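Local coordinates for protein peptide chain release factor subunit 1 (Aeropyrum pernix, PDB 3AGK) that probably directs the release of the finished polypeptide from the ribosome in response to the termination codons UAA, UAG and UGA, at residues R53-Y56 with S57-D60. Residues are numbered along the deposited sequence; the frame is centred on the assembly and turned at random.
Sequences RQEY and SITD
Thr59 turns its hydroxyl back on the preceding turn and donates a hydrogen bond from OG1 to the carbonyl oxygen of Tyr56, 2.7 Å away, with OG1 lying only 16° out of that carbonyl's plane. The torsion responsible sets OG1 between the backbone N and the carbonyl carbon (chi1 66°), while methyl CG2 lies 3.1 Å from Glu55 O. Tyr56 O is gripped twice, because Thr59 N also reaches it, at 3.2 Å and from well above the carbonyl plane. This change of acceptor illustrates how an alpha-helix can tighten into a 3-10 turn: in eRF1 domain 1, the i to i+4 bonding of helix 45-58, as in Ile58 N to Gln54 O (2.9 Å), gives way to the 3-10 segment 59-60 that follows it; the i to i+4 bond of Thr59 N to Glu55 O is weak, and the i to i+3 bond to Tyr56 O is the straighter. A valine in place of Thr59 would probably leave Tyr56 O with one donor fewer and the turn less firmly closed. Thr59 and Tyr56 both lean on helix 65-82, the tyrosine side chain directed there with CG anti to the backbone N (chi1 -167°). One turn apart, Glu55 brings OE2 to 3.5 Å from Ile58 CD1, the two side chains crossing at a slant without any polar bond.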
loop_
_atom_site.group_PDB
_atom_site.type_symbol
_atom_site.label_atom_id
_atom_site.label_comp_id
_atom_site.label_asym_id
_atom_site.label_seq_id
_atom_site.Cartn_x
_atom_site.Cartn_y
_atom_site.Cartn_z
ATOM N N ARG A 53 -33.408 -4.854 -6.270
ATOM C CA ARG A 53 -34.517 -5.307 -7.104
ATOM C C ARG A 53 -34.608 -4.465 -8.387
ATOM O O ARG A 53 -34.891 -4.994 -9.460
ATOM C CB ARG A 53 -35.835 -5.248 -6.322
ATOM C CG ARG A 53 -36.154 -6.546 -5.583
ATOM C CD ARG A 53 -37.312 -6.407 -4.618
ATOM N NE ARG A 53 -37.468 -7.654 -3.873
ATOM C CZ ARG A 53 -38.235 -7.803 -2.800
ATOM N NH1 ARG A 53 -38.929 -6.778 -2.330
ATOM N NH2 ARG A 53 -38.310 -8.986 -2.198
ATOM N N GLN A 54 -34.364 -3.159 -8.256
ATOM C CA GLN A 54 -34.304 -2.246 -9.408
ATOM C C GLN A 54 -33.159 -2.624 -10.330
ATOM O O GLN A 54 -33.333 -2.777 -11.545
ATOM C CB GLN A 54 -34.077 -0.812 -8.956
ATOM C CG GLN A 54 -35.146 -0.253 -8.054
ATOM C CD GLN A 54 -34.990 1.240 -7.869
ATOM O OE1 GLN A 54 -35.604 1.841 -6.987
ATOM N NE2 GLN A 54 -34.162 1.852 -8.713
ATOM N N GLU A 55 -31.975 -2.751 -9.739
ATOM C CA GLU A 55 -30.795 -3.185 -10.467
ATOM C C GLU A 55 -31.074 -4.495 -11.200
ATOM O O GLU A 55 -30.602 -4.697 -12.317
ATOM C CB GLU A 55 -29.588 -3.324 -9.522
ATOM C CG GLU A 55 -28.949 -1.976 -9.154
ATOM C CD GLU A 55 -28.717 -1.105 -10.395
ATOM O OE1 GLU A 55 -28.072 -1.591 -11.350
ATOM O OE2 GLU A 55 -29.185 0.052 -10.418
ATOM N N TYR A 56 -31.843 -5.379 -10.569
ATOM C CA TYR A 56 -32.188 -6.650 -11.194
ATOM C C TYR A 56 -33.021 -6.455 -12.474
ATOM O O TYR A 56 -32.746 -7.070 -13.500
ATOM C CB TYR A 56 -32.893 -7.586 -10.198
ATOM C CG TYR A 56 -32.990 -9.005 -10.704
ATOM C CD1 TYR A 56 -32.007 -9.940 -10.404
ATOM C CD2 TYR A 56 -34.045 -9.399 -11.520
ATOM C CE1 TYR A 56 -32.084 -11.232 -10.882
ATOM C CE2 TYR A 56 -34.128 -10.682 -12.005
ATOM C CZ TYR A 56 -33.148 -11.591 -11.689
ATOM O OH TYR A 56 -33.239 -12.873 -12.166
ATOM N N SER A 57 -34.030 -5.591 -12.418
ATOM C CA SER A 57 -34.829 -5.295 -13.604
ATOM C C SER A 57 -33.982 -4.638 -14.701
ATOM O O SER A 57 -34.100 -4.963 -15.878
ATOM C CB SER A 57 -36.016 -4.406 -13.235
ATOM O OG SER A 57 -36.996 -5.141 -12.520
ATOM N N ILE A 58 -33.106 -3.731 -14.297
ATOM C CA ILE A 58 -32.221 -3.043 -15.223
ATOM C C ILE A 58 -31.345 -3.998 -16.040
ATOM O O ILE A 58 -30.963 -3.672 -17.159
ATOM C CB ILE A 58 -31.330 -2.026 -14.469
ATOM C CG1 ILE A 58 -32.180 -0.874 -13.928
ATOM C CG2 ILE A 58 -30.221 -1.494 -15.357
ATOM C CD1 ILE A 58 -31.380 0.166 -13.158
ATOM N N THR A 59 -31.032 -5.174 -15.501
ATOM C CA THR A 59 -30.095 -6.085 -16.173
ATOM C C THR A 59 -30.541 -6.540 -17.558
ATOM O O THR A 59 -29.725 -7.025 -18.337
ATOM C CB THR A 59 -29.799 -7.359 -15.355
ATOM O OG1 THR A 59 -30.989 -8.153 -15.254
ATOM C CG2 THR A 59 -29.273 -7.012 -13.967
ATOM N N ASP A 60 -31.831 -6.416 -17.855
ATOM C CA ASP A 60 -32.325 -6.750 -19.193
ATOM C C ASP A 60 -31.692 -5.846 -20.243
ATOM O O ASP A 60 -31.644 -6.181 -21.421
ATOM C CB ASP A 60 -33.852 -6.670 -19.255
ATOM C CG ASP A 60 -34.521 -7.846 -18.574
ATOM O OD1 ASP A 60 -33.847 -8.528 -17.773
ATOM O OD2 ASP A 60 -35.716 -8.090 -18.842
#